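Side-chain contacts in NEQ263 (Nanoarchaeum equitans Kin4-M, PDB 5BN3), which probably binds nucleotide as a subunit of the NeqA-NeqB ATP synthase core complex, a member of the ATPase alpha/beta family: residues A144-R149 / N313-I318; V205-A210 / Y263-L268; E211-A214 / N218-V221. One frame throughout, in Å; residues are numbered along the deposited sequence.

Contact 1: A144-R149 / N313-I318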
loop_
_atom_site.group_PDB
_atom_site.type_symbol
_atom_site.label_atom_id
_atom_site.label_comp_id
_atom_site.label_asym_id
_atom_site.label_seq_id
_atom_site.Cartn_x
_atom_site.Cartn_y
_atom_site.Cartn_z
ATOM N N ALA B 144 -6.237 33.337 8.480
ATOM C CA ALA B 144 -6.064 34.059 7.223
ATOM C C ALA B 144 -6.675 35.452 7.294
ATOM O O ALA B 144 -6.107 36.415 6.780
ATOM C CB ALA B 144 -6.690 33.284 6.092
ATOM N N LEU B 145 -7.847 35.542 7.917
ATOM C CA LEU B 145 -8.555 36.809 8.064
ATOM C C LEU B 145 -7.821 37.767 8.993
ATOM O O LEU B 145 -7.773 38.970 8.739
ATOM C CB LEU B 145 -9.979 36.569 8.574
ATOM C CG LEU B 145 -10.954 35.985 7.553
ATOM C CD1 LEU B 145 -12.302 35.685 8.186
ATOM C CD2 LEU B 145 -11.117 36.959 6.410
ATOM N N GLN B 146 -7.251 37.236 10.070
ATOM C CA GLN B 146 -6.485 38.060 11.001
ATOM C C GLN B 146 -5.219 38.595 10.329
ATOM O O GLN B 146 -4.800 39.725 10.584
ATOM C CB GLN B 146 -6.140 37.272 12.274
ATOM C CG GLN B 146 -5.439 38.112 13.339
ATOM C CD GLN B 146 -5.286 37.388 14.665
ATOM O OE1 GLN B 146 -5.628 36.213 14.788
ATOM N NE2 GLN B 146 -4.771 38.095 15.668
ATOM N N ILE B 147 -4.623 37.785 9.459
ATOM C CA ILE B 147 -3.464 38.218 8.685
ATOM C C ILE B 147 -3.866 39.302 7.687
ATOM O O ILE B 147 -3.244 40.363 7.631
ATOM C CB ILE B 147 -2.817 37.037 7.931
ATOM C CG1 ILE B 147 -2.059 36.131 8.906
ATOM C CG2 ILE B 147 -1.871 37.538 6.858
ATOM C CD1 ILE B 147 -1.576 34.833 8.279
ATOM N N ALA B 148 -4.911 39.033 6.909
ATOM C CA ALA B 148 -5.395 39.979 5.906
ATOM C C ALA B 148 -5.772 41.328 6.516
ATOM O O ALA B 148 -5.542 42.378 5.911
ATOM C CB ALA B 148 -6.575 39.388 5.158
ATOM N N ARG B 149 -6.351 41.291 7.712
ATOM C CA ARG B 149 -6.768 42.502 8.418
ATOM C C ARG B 149 -5.594 43.444 8.685
ATOM O O ARG B 149 -5.757 44.664 8.686
ATOM C CB ARG B 149 -7.447 42.129 9.743
ATOM C CG ARG B 149 -8.130 43.290 10.457
ATOM C CD ARG B 149 -8.330 42.994 11.936
ATOM N NE ARG B 149 -8.925 41.679 12.162
ATOM C CZ ARG B 149 -8.657 40.909 13.213
ATOM N NH1 ARG B 149 -7.802 41.322 14.138
ATOM N NH2 ARG B 149 -9.238 39.725 13.337
ATOM N N ASN B 313 -6.711 24.497 23.749
ATOM C CA ASN B 313 -7.374 25.798 23.636
ATOM C C ASN B 313 -6.392 26.923 23.306
ATOM O O ASN B 313 -6.500 28.031 23.833
ATOM C CB ASN B 313 -8.173 26.123 24.906
ATOM C CG ASN B 313 -9.254 27.161 24.671
ATOM O OD1 ASN B 313 -9.833 27.243 23.587
ATOM N ND2 ASN B 313 -9.531 27.962 25.693
ATOM N N ILE B 314 -5.436 26.633 22.428
ATOM C CA ILE B 314 -4.497 27.649 21.965
ATOM C C ILE B 314 -4.883 28.135 20.570
ATOM O O ILE B 314 -4.861 27.360 19.613
ATOM C CB ILE B 314 -3.049 27.113 21.907
ATOM C CG1 ILE B 314 -2.618 26.555 23.267
ATOM C CG2 ILE B 314 -2.094 28.204 21.439
ATOM C CD1 ILE B 314 -2.611 27.574 24.381
ATOM N N TYR B 315 -5.261 29.408 20.467
ATOM C CA TYR B 315 -5.358 30.080 19.173
ATOM C C TYR B 315 -4.323 31.199 19.126
ATOM O O TYR B 315 -4.164 31.941 20.095
ATOM C CB TYR B 315 -6.762 30.654 18.906
ATOM C CG TYR B 315 -6.811 31.469 17.626
ATOM C CD1 TYR B 315 -6.544 32.833 17.635
ATOM C CD2 TYR B 315 -7.091 30.868 16.405
ATOM C CE1 TYR B 315 -6.560 33.573 16.471
ATOM C CE2 TYR B 315 -7.114 31.604 15.236
ATOM C CZ TYR B 315 -6.849 32.955 15.275
ATOM O OH TYR B 315 -6.869 33.692 14.111
ATOM N N PRO B 316 -3.611 31.326 17.998
ATOM C CA PRO B 316 -3.686 30.416 16.849
ATOM C C PRO B 316 -2.811 29.188 17.059
ATOM O O PRO B 316 -1.701 29.314 17.577
ATOM C CB PRO B 316 -3.146 31.267 15.699
ATOM C CG PRO B 316 -2.197 32.216 16.361
ATOM C CD PRO B 316 -2.767 32.504 17.722
ATOM N N PRO B 317 -3.303 28.006 16.657
ATOM C CA PRO B 317 -2.613 26.747 16.953
ATOM C C PRO B 317 -1.454 26.465 16.001
ATOM O O PRO B 317 -1.422 25.405 15.370
ATOM C CB PRO B 317 -3.718 25.707 16.769
ATOM C CG PRO B 317 -4.585 26.295 15.696
ATOM C CD PRO B 317 -4.552 27.790 15.902
ATOM N N ILE B 318 -0.504 27.390 15.923
ATOM C CA ILE B 318 0.628 27.269 15.009
ATOM C C ILE B 318 1.785 26.444 15.579
ATOM O O ILE B 318 2.321 26.757 16.647
ATOM C CB ILE B 318 1.152 28.662 14.595
ATOM C CG1 ILE B 318 0.107 29.382 13.739
ATOM C CG2 ILE B 318 2.458 28.545 13.831
ATOM C CD1 ILE B 318 0.528 30.768 13.290
#

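Contact 2: V205-A210 / Y263-L268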
loop_
_atom_site.group_PDB
_atom_site.type_symbol
_atom_site.label_atom_id
_atom_site.label_comp_id
_atom_site.label_asym_id
_atom_site.label_seq_id
_atom_site.Cartn_x
_atom_site.Cartn_y
_atom_site.Cartn_z
ATOM N N VAL B 205 -8.401 33.291 -12.937
ATOM C CA VAL B 205 -8.974 34.611 -13.190
ATOM C C VAL B 205 -8.584 35.584 -12.077
ATOM O O VAL B 205 -8.351 36.764 -12.330
ATOM C CB VAL B 205 -10.522 34.574 -13.389
ATOM C CG1 VAL B 205 -10.906 33.525 -14.416
ATOM C CG2 VAL B 205 -11.241 34.296 -12.083
ATOM N N ALA B 206 -8.491 35.076 -10.851
ATOM C CA ALA B 206 -8.104 35.896 -9.706
ATOM C C ALA B 206 -6.663 36.380 -9.827
ATOM O O ALA B 206 -6.352 37.532 -9.509
ATOM C CB ALA B 206 -8.292 35.116 -8.416
ATOM N N LEU B 207 -5.779 35.490 -10.266
ATOM C CA LEU B 207 -4.372 35.837 -10.448
ATOM C C LEU B 207 -4.119 36.661 -11.711
ATOM O O LEU B 207 -3.172 37.447 -11.764
ATOM C CB LEU B 207 -3.504 34.576 -10.442
ATOM C CG LEU B 207 -3.316 33.949 -9.059
ATOM C CD1 LEU B 207 -2.680 32.580 -9.171
ATOM C CD2 LEU B 207 -2.461 34.853 -8.202
ATOM N N THR B 208 -4.957 36.479 -12.729
ATOM C CA THR B 208 -4.883 37.323 -13.918
ATOM C C THR B 208 -5.190 38.768 -13.534
ATOM O O THR B 208 -4.512 39.695 -13.979
ATOM C CB THR B 208 -5.858 36.851 -15.014
ATOM O OG1 THR B 208 -5.473 35.547 -15.465
ATOM C CG2 THR B 208 -5.842 37.809 -16.194
ATOM N N LEU B 209 -6.203 38.955 -12.694
ATOM C CA LEU B 209 -6.522 40.282 -12.175
ATOM C C LEU B 209 -5.391 40.796 -11.293
ATOM O O LEU B 209 -5.025 41.968 -11.360
ATOM C CB LEU B 209 -7.829 40.256 -11.377
ATOM C CG LEU B 209 -8.172 41.578 -10.681
ATOM C CD1 LEU B 209 -8.430 42.666 -11.710
ATOM C CD2 LEU B 209 -9.362 41.437 -9.745
ATOM N N ALA B 210 -4.835 39.912 -10.471
ATOM C CA ALA B 210 -3.764 40.289 -9.554
ATOM C C ALA B 210 -2.523 40.781 -10.293
ATOM O O ALA B 210 -1.903 41.766 -9.890
ATOM C CB ALA B 210 -3.414 39.125 -8.652
ATOM N N TYR B 263 0.901 28.993 -8.120
ATOM C CA TYR B 263 1.677 29.564 -7.016
ATOM C C TYR B 263 2.767 30.537 -7.475
ATOM O O TYR B 263 3.045 31.526 -6.796
ATOM C CB TYR B 263 2.311 28.451 -6.175
ATOM C CG TYR B 263 1.335 27.506 -5.506
ATOM C CD1 TYR B 263 0.051 27.911 -5.170
ATOM C CD2 TYR B 263 1.709 26.204 -5.202
ATOM C CE1 TYR B 263 -0.832 27.040 -4.551
ATOM C CE2 TYR B 263 0.834 25.331 -4.586
ATOM C CZ TYR B 263 -0.431 25.753 -4.264
ATOM O OH TYR B 263 -1.297 24.878 -3.650
ATOM N N GLU B 264 3.385 30.253 -8.618
ATOM C CA GLU B 264 4.493 31.074 -9.115
ATOM C C GLU B 264 4.037 32.370 -9.781
ATOM O O GLU B 264 4.863 33.196 -10.177
ATOM C CB GLU B 264 5.383 30.268 -10.067
ATOM C CG GLU B 264 6.228 29.207 -9.370
ATOM C CD GLU B 264 7.461 29.782 -8.689
ATOM O OE1 GLU B 264 7.774 29.348 -7.559
ATOM O OE2 GLU B 264 8.132 30.650 -9.286
ATOM N N ARG B 265 2.725 32.549 -9.904
ATOM C CA ARG B 265 2.179 33.819 -10.375
ATOM C C ARG B 265 2.037 34.753 -9.180
ATOM O O ARG B 265 0.942 35.205 -8.836
ATOM C CB ARG B 265 0.838 33.615 -11.085
ATOM C CG ARG B 265 0.960 32.831 -12.390
ATOM C CD ARG B 265 -0.397 32.550 -13.012
ATOM N NE ARG B 265 -0.956 33.713 -13.699
ATOM C CZ ARG B 265 -2.146 33.731 -14.293
ATOM N NH1 ARG B 265 -2.910 32.648 -14.281
ATOM N NH2 ARG B 265 -2.574 34.831 -14.893
ATOM N N SER B 266 3.174 35.025 -8.550
ATOM C CA SER B 266 3.255 35.855 -7.363
ATOM C C SER B 266 4.649 36.444 -7.354
ATOM O O SER B 266 5.478 36.091 -8.196
ATOM C CB SER B 266 3.066 34.998 -6.116
ATOM O OG SER B 266 4.054 33.981 -6.060
ATOM N N GLY B 267 4.923 37.330 -6.405
ATOM C CA GLY B 267 6.273 37.827 -6.261
ATOM C C GLY B 267 6.418 39.331 -6.244
ATOM O O GLY B 267 5.437 40.076 -6.145
ATOM N N LEU B 268 7.665 39.771 -6.348
ATOM C CA LEU B 268 7.995 41.179 -6.238
ATOM C C LEU B 268 8.745 41.649 -7.475
ATOM O O LEU B 268 9.606 40.941 -8.003
ATOM C CB LEU B 268 8.843 41.414 -4.985
ATOM C CG LEU B 268 9.369 42.822 -4.713
ATOM C CD1 LEU B 268 8.224 43.754 -4.394
ATOM C CD2 LEU B 268 10.365 42.794 -3.565
#

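Contact 3: E211-A214 / N218-V221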
loop_
_atom_site.group_PDB
_atom_site.type_symbol
_atom_site.label_atom_id
_atom_site.label_comp_id
_atom_site.label_asym_id
_atom_site.label_seq_id
_atom_site.Cartn_x
_atom_site.Cartn_y
_atom_site.Cartn_z
ATOM N N GLU B 211 -2.159 40.085 -11.366
ATOM C CA GLU B 211 -1.000 40.463 -12.172
ATOM C C GLU B 211 -1.227 41.794 -12.879
ATOM O O GLU B 211 -0.293 42.575 -13.058
ATOM C CB GLU B 211 -0.683 39.378 -13.203
ATOM C CG GLU B 211 -0.065 38.116 -12.624
ATOM C CD GLU B 211 0.080 37.022 -13.660
ATOM O OE1 GLU B 211 -0.632 37.075 -14.689
ATOM O OE2 GLU B 211 0.907 36.109 -13.453
ATOM N N TYR B 212 -2.466 42.040 -13.294
ATOM C CA TYR B 212 -2.822 43.307 -13.920
ATOM C C TYR B 212 -2.688 44.446 -12.919
ATOM O O TYR B 212 -2.056 45.461 -13.200
ATOM C CB TYR B 212 -4.251 43.253 -14.472
ATOM C CG TYR B 212 -4.761 44.587 -14.967
ATOM C CD1 TYR B 212 -4.374 45.084 -16.205
ATOM C CD2 TYR B 212 -5.630 45.349 -14.198
ATOM C CE1 TYR B 212 -4.835 46.303 -16.660
ATOM C CE2 TYR B 212 -6.095 46.572 -14.646
ATOM C CZ TYR B 212 -5.696 47.041 -15.877
ATOM O OH TYR B 212 -6.157 48.255 -16.327
ATOM N N LEU B 213 -3.286 44.271 -11.745
ATOM C CA LEU B 213 -3.257 45.297 -10.708
ATOM C C LEU B 213 -1.842 45.579 -10.198
ATOM O O LEU B 213 -1.460 46.735 -10.008
ATOM C CB LEU B 213 -4.171 44.899 -9.543
ATOM C CG LEU B 213 -5.676 44.863 -9.821
ATOM C CD1 LEU B 213 -6.459 44.452 -8.583
ATOM C CD2 LEU B 213 -6.142 46.217 -10.311
ATOM N N ALA B 214 -1.063 44.521 -9.990
ATOM C CA ALA B 214 0.264 44.660 -9.397
ATOM C C ALA B 214 1.324 45.142 -10.382
ATOM O O ALA B 214 2.159 45.983 -10.045
ATOM C CB ALA B 214 0.698 43.348 -8.766
ATOM N N ASN B 218 0.820 49.017 -10.955
ATOM C CA ASN B 218 1.857 49.247 -9.946
ATOM C C ASN B 218 1.372 49.238 -8.495
ATOM O O ASN B 218 1.728 50.121 -7.716
ATOM C CB ASN B 218 2.607 50.556 -10.230
ATOM C CG ASN B 218 3.228 50.590 -11.615
ATOM O OD1 ASN B 218 3.309 49.571 -12.304
ATOM N ND2 ASN B 218 3.682 51.768 -12.024
ATOM N N ARG B 219 0.573 48.236 -8.136
ATOM C CA ARG B 219 0.050 48.118 -6.775
ATOM C C ARG B 219 0.665 46.948 -6.017
ATOM O O ARG B 219 1.231 46.031 -6.615
ATOM C CB ARG B 219 -1.469 47.922 -6.798
ATOM C CG ARG B 219 -2.269 49.049 -7.430
ATOM C CD ARG B 219 -3.735 48.646 -7.545
ATOM N NE ARG B 219 -4.578 49.708 -8.089
ATOM C CZ ARG B 219 -5.303 50.539 -7.347
ATOM N NH1 ARG B 219 -5.288 50.435 -6.025
ATOM N NH2 ARG B 219 -6.041 51.476 -7.924
ATOM N N ASP B 220 0.545 46.991 -4.695
ATOM C CA ASP B 220 0.833 45.830 -3.867
ATOM C C ASP B 220 -0.483 45.097 -3.641
ATOM O O ASP B 220 -1.470 45.697 -3.218
ATOM C CB ASP B 220 1.452 46.256 -2.533
ATOM C CG ASP B 220 2.854 46.812 -2.693
ATOM O OD1 ASP B 220 3.596 46.317 -3.567
ATOM O OD2 ASP B 220 3.217 47.746 -1.944
ATOM N N VAL B 221 -0.501 43.803 -3.944
ATOM C CA VAL B 221 -1.729 43.021 -3.888
ATOM C C VAL B 221 -1.590 41.829 -2.940
ATOM O O VAL B 221 -0.535 41.192 -2.885
ATOM C CB VAL B 221 -2.127 42.527 -5.300
ATOM C CG1 VAL B 221 -3.354 41.636 -5.242
ATOM C CG2 VAL B 221 -2.386 43.708 -6.215
#

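Contact 1: A144-R149 / N313-I318
Gln146 reaches out from helix 140-151 to meet the phenol of Tyr315, and one hydrogen bond carries nearly all of this small contact. The two backbones stay 10.0 Å apart at their nearest CA atoms, Gln146 and Pro316, and a long side chain from each side closes the gap. At its root, Gln146 CB comes to 4.1 Å from Tyr315 OH. The first torsion sets CG anti to the backbone N (chi1 -175°), and the chain beyond stays extended, carrying the amide past the hydroxyl rather than stopping short of it. Gln146 CD lies 4.1 Å from Tyr315 OH, and OE1 accepts the hydroxyl proton at 2.9 Å. The donor sits in the carbonyl plane, with a C=O...OH angle of 158°. OE1 also comes within 3.3 Å of Tyr315 CE1, at the ring edge. The amide and ring planes are only 10° apart, which suits a carbonyl oxygen lying in the plane of the ring at its edge.

In the P-loop NTPase fold, helix 140-151 follows strand 131-134 in the position of the P-loop helix; the loop 313-318 comes after helix 307-311, which ends in a Schellman motif with Asn313 as its C-prime residue. The peptide bond between Tyr315 and Pro316 is cis, and it brings the proline back onto its neighbour: Pro316 CB lies 3.9 Å above the centre of the Tyr315 ring. Arg142 makes a cation-pi contact with the same ring. At the other branch of the amide, Gln146 NE2 makes weak hydrogen bonds to the carbonyls of Asp387 and Glu390, which would favour this rotation of the amide. Tyr388, between Asp387 and Glu390 in sequence, touches both Gln146 and Tyr315.

Contact 2: V205-A210 / Y263-L268
The guanidinium of Arg265 lies flat against helix 196-215, with Leu207 CB 4.1 Å above the centre of one face and Thr208 OG1 at its edge. There NH2 donates to Thr208 OG1 at 3.0 Å, with an N-H...O angle of 151° and the oxygen tilted 18° out of the guanidinium plane. A bend at chi3 (78°) folds the arginine so that it runs alongside Thr208 in the same sense. The threonine hydroxyl is doubly engaged, since OG1 is also bonded to the carbonyl of Arg204 one turn back. NH1 bonds to the carbonyl of Ile94 and NH2 also meets Glu211, so the buried guanidinium has several oxygens around it, which probably offsets the cost of burying its charge.

Nearer the backbone, Leu207 CD1 packs 4.1 Å from Arg265 CB. The other leucine methyl, CD2, is 3.5 Å from Arg265 O, a buried carbonyl with no hydrogen-bond partner; Arg265 is the central residue of an inverse gamma turn.

That turn joins helix 255-263 to strand 267-268, which pairs antiparallel with strand 273-281, while on helix 196-215 Ala206 and Leu209 pack against strands 156-162 and 185-190.

Contact 3: E211-A214 / N218-V221
Leu213 and Ala214 close the end of helix 196-215 onto Asn218, Arg219 and Val221, where the chain turns back into strand 220-226. This is the returning half of a beta-alpha-beta crossover in the P-loop NTPase fold: the helix leads from strand 185-190 to the parallel strand 220-226, with strand 156-162 between them in the sheet.

Leu213 contributes first through its carbonyl. Its O accepts from Arg219 N at 3.1 Å, a bent bond with an N-H...O angle of 142° and the donor tilted 19° from the carbonyl plane. The same oxygen lies along the start of the arginine chain, 3.4 Å from Arg219 CB. Further out, the extended arginine takes its guanidinium to a salt bridge with Glu67.

Ala214 follows, with its O 3.3 Å from Asn218 CA in a CA-H...O contact; Asn218 has positive phi, consistent with the tight reversal. A second CA-H...O contact runs from Ala214 CA to Arg219 O at 3.2 Å, this time with the helix as the donor. Val221 sets CG1 anti to its backbone N (chi1 176°) and turns its other methyl to the helix, so that CG2 rests 4.0 Å from both Leu213 CB and Ala214 CB.

Along the chain the three contacts are nested: contact 3 lies inside the loop closed by contact 2, and contact 2 inside that closed by contact 1. Contacts 2 and 3 share helix 196-215 and the same sheet, their centres 9 Å apart. They are joined directly by the salt bridge of Arg265 NH2 to Glu211 OE1, at 3.0 Å. Contact 1 stands apart, its centre 24 Å from that of contact 2 and 26 Å from that of contact 3, with nearest atoms about 14 and 10 Å away. All three lie away from Arg326, a residue seen to bind ADP in a structure of this protein.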